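Local coordinates for aminotransferase, class IV (Brucella abortus, PDB 4TVI), which probably transfers the amino group of leucine, isoleucine or valine to 2-oxoglutarate, using pyridoxal 5'-phosphate as its cofactor, at residues A[37-41]-A[42-46]; A[113-116]-A[117-120]. All coordinates share one frame; numbering follows the deposited sequence.

Contact 1 comes first along the chain, as the hairpin of strands 35-39 and 42-45; contact 2 follows in the loop from helix 100-111 to strand 120-128. Their centres lie about 17 Å apart; contact 1 is part of the antiparallel five-stranded sheet, and contact 2 is the loop that leads into it. Strand 42-45 is outermost in it within the chain, whereas strand 120-128, which begins where contact 2 ends, lies between 143-151 and 64-70. Side chains of both contacts pack on Leu149 of strand 143-151. The two also touch directly, Trp43 CB lying 3.9 Å from Lys113 CE, so the hairpin meets the loop that leaves helix 100-111.

Contact 1 (A[37-41]-A[42-46]); sequences TYYKG and EWREG
A beta hairpin closed by a two-residue type I' turn, Lys40 and Gly41 between Tyr39 and Glu42, brings Tyr38 against Trp43 on one face of the sheet and Tyr39 beside Arg44 on the other. Tyr38 and Trp43 form a non-hydrogen-bonded antiparallel pair. CB of Tyr38 sits over the six-membered ring of Trp43, 3.4 Å from its centroid and almost on the ring normal, a close CH-pi contact. The phenol ring, swung away from the backbone N by chi1 of -175°, turns an edge to the face of the five-membered ring; the planes are 64° apart in this T-shaped pair. Leu106 of helix 100-111 packs on both side chains. Strand 42-45 is outermost in the sheet within the chain, and 35-39 joins it to strand 143-151, with a backbone hydrogen bond between Tyr38 and Leu147. Thr37 and Arg44 are joined by two backbone bonds, Thr37 N to Arg44 O at 2.7 Å and Arg44 N to Thr37 O at 2.6 Å; Tyr39 N reaches Glu42 O at 3.0 Å. Tyr39 O takes three donors. Arg44 reaches back side-on along an extended chain, and its NE and NH2 both donate to Tyr39 O at 3.0 Å, in bent bonds of about 144°, close to the guanidinium plane. Glu42 N is the third donor, at 3.3 Å and well above the carbonyl plane. The grip on one oxygen limits rotation of the guanidinium, and CB of Glu42 lies above one face, toward the rim. CG of Lys40 lies over the centre of the Tyr39 ring, while Lys40 NZ forms a salt bridge with Asp144. At the other end of the ladder, a water accepts from Thr37 OG1 and donates to Arg44 O and Gly46 O.

Contact 2 (A[113-116]-A[117-120]); sequences KFAP and DTDV
The side chains of Phe114 and Val120 approach from opposite directions across the loop that leads from helix 100-111 into strand 120-128. The methyl CG2 of Val120 stands over the centre of the phenyl ring, 3.9 Å from its centroid and 11° off the normal, a CH-pi contact made over the face. Val120 presents this methyl because CG2 lies anti to its own carbonyl carbon, with CG1 anti to the backbone N (chi1 180°); CG1 lies above the same face toward the rim, 4.2 Å from CE1. Thr118 crosses Phe114 at about a right angle, its CG2 lying 4.1 Å from Phe114 CD2. Beyond the segments, Trp36 meets the ring of Phe114 in an edge-to-face pair, and Leu149 and Ala151 of strand 143-151 pack on the same side chain. The loop thus lays one aromatic residue on the end of the sheet. On Thr118 the two branches divide the work: CG2 goes to the phenyl group, while OG1 turns back to the chain and donates to Ala115 O at 2.8 Å. That hydroxyl approaches from above the carbonyl plane, with a C=O...OG1 angle of 115°. Pro116 and Asp117 form the corners of a turn close to type II, Asp117 at positive phi. A water donates to both Ala115 O and Thr118 O, at 3.0 and 2.7 Å. Ala115 O thus accepts from the Thr118 hydroxyl and a water, and only weakly from Thr118 N; the hydroxyl bond holds Thr118 with CG2 turned to the phenyl ring.

Contact 1 (A[37-41]-A[42-46])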
loop_
_atom_site.group_PDB
_atom_site.type_symbol
_atom_site.label_atom_id
_atom_site.label_comp_id
_atom_site.label_asym_id
_atom_site.label_seq_id
_atom_site.Cartn_x
_atom_site.Cartn_y
_atom_site.Cartn_z
ATOM N N THR A 37 7.281 -15.931 -16.146
ATOM C CA THR A 37 7.602 -15.476 -14.801
ATOM C C THR A 37 8.606 -16.402 -14.123
ATOM O O THR A 37 8.417 -17.618 -14.096
ATOM C CB THR A 37 6.329 -15.375 -13.931
ATOM O OG1 THR A 37 5.385 -14.505 -14.562
ATOM C CG2 THR A 37 6.658 -14.847 -12.539
ATOM N N TYR A 38 9.666 -15.824 -13.565
ATOM C CA TYR A 38 10.624 -16.594 -12.779
ATOM C C TYR A 38 10.196 -16.571 -11.320
ATOM O O TYR A 38 10.097 -15.506 -10.711
ATOM C CB TYR A 38 12.040 -16.033 -12.925
ATOM C CG TYR A 38 13.096 -16.860 -12.227
ATOM C CD1 TYR A 38 13.707 -17.932 -12.868
ATOM C CD2 TYR A 38 13.465 -16.583 -10.919
ATOM C CE1 TYR A 38 14.668 -18.697 -12.225
ATOM C CE2 TYR A 38 14.421 -17.337 -10.269
ATOM C CZ TYR A 38 15.020 -18.390 -10.922
ATOM O OH TYR A 38 15.970 -19.135 -10.260
ATOM N N TYR A 39 9.924 -17.746 -10.770
ATOM C CA TYR A 39 9.438 -17.857 -9.395
ATOM C C TYR A 39 9.816 -19.217 -8.834
ATOM O O TYR A 39 9.637 -20.235 -9.502
ATOM C CB TYR A 39 7.921 -17.655 -9.336
ATOM C CG TYR A 39 7.303 -17.859 -7.965
ATOM C CD1 TYR A 39 7.618 -17.016 -6.902
ATOM C CD2 TYR A 39 6.402 -18.894 -7.736
ATOM C CE1 TYR A 39 7.048 -17.197 -5.648
ATOM C CE2 TYR A 39 5.828 -19.088 -6.485
ATOM C CZ TYR A 39 6.154 -18.237 -5.443
ATOM O OH TYR A 39 5.586 -18.425 -4.199
ATOM N N LYS A 40 10.354 -19.225 -7.618
ATOM C CA LYS A 40 10.839 -20.452 -6.994
ATOM C C LYS A 40 11.746 -21.255 -7.929
ATOM O O LYS A 40 11.526 -22.442 -8.145
ATOM C CB LYS A 40 9.665 -21.318 -6.528
ATOM C CG LYS A 40 8.840 -20.701 -5.410
ATOM C CD LYS A 40 8.894 -21.543 -4.146
ATOM C CE LYS A 40 8.234 -20.824 -2.975
ATOM N NZ LYS A 40 9.140 -19.778 -2.406
ATOM N N GLY A 41 12.737 -20.585 -8.505
ATOM C CA GLY A 41 13.780 -21.239 -9.276
ATOM C C GLY A 41 13.399 -21.753 -10.652
ATOM O O GLY A 41 14.166 -22.481 -11.280
ATOM N N GLU A 42 12.228 -21.363 -11.138
ATOM C CA GLU A 42 11.740 -21.867 -12.416
ATOM C C GLU A 42 11.075 -20.776 -13.236
ATOM O O GLU A 42 10.309 -19.977 -12.705
ATOM C CB GLU A 42 10.743 -23.013 -12.204
ATOM C CG GLU A 42 11.266 -24.186 -11.395
ATOM C CD GLU A 42 12.308 -24.995 -12.144
ATOM O OE1 GLU A 42 12.459 -24.792 -13.370
ATOM O OE2 GLU A 42 12.970 -25.839 -11.502
ATOM N N TRP A 43 11.353 -20.751 -14.535
ATOM C CA TRP A 43 10.586 -19.896 -15.427
ATOM C C TRP A 43 9.252 -20.581 -15.690
ATOM O O TRP A 43 9.205 -21.748 -16.076
ATOM C CB TRP A 43 11.335 -19.624 -16.730
ATOM C CG TRP A 43 12.460 -18.643 -16.574
ATOM C CD1 TRP A 43 13.798 -18.921 -16.519
ATOM C CD2 TRP A 43 12.339 -17.221 -16.449
ATOM N NE1 TRP A 43 14.514 -17.754 -16.368
ATOM C CE2 TRP A 43 13.642 -16.699 -16.323
ATOM C CE3 TRP A 43 11.253 -16.338 -16.427
ATOM C CZ2 TRP A 43 13.889 -15.333 -16.178
ATOM C CZ3 TRP A 43 11.502 -14.981 -16.290
ATOM C CH2 TRP A 43 12.810 -14.493 -16.168
ATOM N N ARG A 44 8.170 -19.834 -15.508
ATOM C CA ARG A 44 6.829 -20.377 -15.677
ATOM C C ARG A 44 5.988 -19.507 -16.594
ATOM O O ARG A 44 6.036 -18.278 -16.522
ATOM C CB ARG A 44 6.157 -20.483 -14.308
ATOM C CG ARG A 44 7.095 -20.941 -13.204
ATOM C CD ARG A 44 6.362 -21.261 -11.921
ATOM N NE ARG A 44 7.300 -21.538 -10.839
ATOM C CZ ARG A 44 7.508 -22.752 -10.337
ATOM N NH1 ARG A 44 6.808 -23.787 -10.790
ATOM N NH2 ARG A 44 8.388 -22.927 -9.359
ATOM N N GLU A 45 5.167 -20.152 -17.414
ATOM C CA GLU A 45 4.393 -19.439 -18.421
ATOM C C GLU A 45 2.993 -19.094 -17.916
ATOM O O GLU A 45 2.467 -19.752 -17.018
ATOM C CB GLU A 45 4.304 -20.284 -19.697
ATOM C CG GLU A 45 4.177 -19.483 -20.984
ATOM C CD GLU A 45 4.511 -20.307 -22.223
ATOM O OE1 GLU A 45 4.437 -19.759 -23.343
ATOM O OE2 GLU A 45 4.853 -21.503 -22.077
ATOM N N GLY A 46 2.401 -18.050 -18.489
ATOM C CA GLY A 46 1.027 -17.703 -18.184
ATOM C C GLY A 46 0.831 -17.140 -16.791
ATOM O O GLY A 46 1.687 -16.430 -16.264
HETATM O O HOH W 1 4.242 -16.139 -16.525
#

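Contact 2 (A[113-116]-A[117-120])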
loop_
_atom_site.group_PDB
_atom_site.type_symbol
_atom_site.label_atom_id
_atom_site.label_comp_id
_atom_site.label_asym_id
_atom_site.label_seq_id
_atom_site.Cartn_x
_atom_site.Cartn_y
_atom_site.Cartn_z
ATOM N N LYS A 113 13.265 -16.428 -23.841
ATOM C CA LYS A 113 12.125 -17.340 -23.923
ATOM C C LYS A 113 11.091 -16.823 -24.913
ATOM O O LYS A 113 10.211 -17.560 -25.348
ATOM C CB LYS A 113 11.475 -17.521 -22.546
ATOM C CG LYS A 113 12.386 -18.092 -21.468
ATOM C CD LYS A 113 12.237 -19.605 -21.362
ATOM C CE LYS A 113 13.060 -20.159 -20.208
ATOM N NZ LYS A 113 12.963 -21.644 -20.109
ATOM N N PHE A 114 11.194 -15.544 -25.250
ATOM C CA PHE A 114 10.272 -14.914 -26.185
ATOM C C PHE A 114 10.734 -15.084 -27.624
ATOM O O PHE A 114 11.918 -15.303 -27.885
ATOM C CB PHE A 114 10.107 -13.432 -25.840
ATOM C CG PHE A 114 9.374 -13.206 -24.554
ATOM C CD1 PHE A 114 10.050 -13.228 -23.343
ATOM C CD2 PHE A 114 8.005 -12.998 -24.550
ATOM C CE1 PHE A 114 9.374 -13.037 -22.151
ATOM C CE2 PHE A 114 7.321 -12.800 -23.362
ATOM C CZ PHE A 114 8.006 -12.820 -22.160
ATOM N N ALA A 115 9.786 -15.029 -28.552
ATOM C CA ALA A 115 10.115 -15.048 -29.968
ATOM C C ALA A 115 10.977 -13.838 -30.302
ATOM O O ALA A 115 10.882 -12.806 -29.634
ATOM C CB ALA A 115 8.847 -15.060 -30.815
ATOM N N PRO A 116 11.843 -13.968 -31.319
ATOM C CA PRO A 116 12.656 -12.838 -31.774
ATOM C C PRO A 116 11.793 -11.619 -32.090
ATOM O O PRO A 116 10.621 -11.772 -32.441
ATOM C CB PRO A 116 13.333 -13.378 -33.035
ATOM C CG PRO A 116 13.415 -14.844 -32.806
ATOM C CD PRO A 116 12.175 -15.211 -32.038
ATOM N N ASP A 117 12.360 -10.431 -31.924
ATOM C CA ASP A 117 11.673 -9.183 -32.230
ATOM C C ASP A 117 10.379 -9.009 -31.430
ATOM O O ASP A 117 9.424 -8.396 -31.905
ATOM C CB ASP A 117 11.372 -9.104 -33.727
ATOM C CG ASP A 117 12.628 -9.173 -34.572
ATOM O OD1 ASP A 117 13.692 -8.734 -34.088
ATOM O OD2 ASP A 117 12.554 -9.676 -35.715
ATOM N N THR A 118 10.356 -9.552 -30.218
ATOM C CA THR A 118 9.225 -9.358 -29.316
ATOM C C THR A 118 9.613 -8.360 -28.230
ATOM O O THR A 118 10.600 -8.563 -27.525
ATOM C CB THR A 118 8.767 -10.681 -28.666
ATOM O OG1 THR A 118 8.321 -11.586 -29.685
ATOM C CG2 THR A 118 7.627 -10.435 -27.681
ATOM N N ASP A 119 8.850 -7.275 -28.119
ATOM C CA ASP A 119 9.093 -6.259 -27.092
ATOM C C ASP A 119 8.519 -6.712 -25.757
ATOM O O ASP A 119 7.404 -7.245 -25.689
ATOM C CB ASP A 119 8.490 -4.904 -27.482
ATOM C CG ASP A 119 8.957 -4.419 -28.835
ATOM O OD1 ASP A 119 10.068 -4.801 -29.261
ATOM O OD2 ASP A 119 8.216 -3.638 -29.466
ATOM N N VAL A 120 9.287 -6.516 -24.693
ATOM C CA VAL A 120 8.918 -7.079 -23.408
ATOM C C VAL A 120 8.983 -6.035 -22.291
ATOM O O VAL A 120 9.881 -5.188 -22.257
ATOM C CB VAL A 120 9.827 -8.287 -23.048
ATOM C CG1 VAL A 120 9.432 -8.886 -21.697
ATOM C CG2 VAL A 120 9.769 -9.362 -24.143
HETATM O O HOH W 2 12.319 -10.521 -28.360
#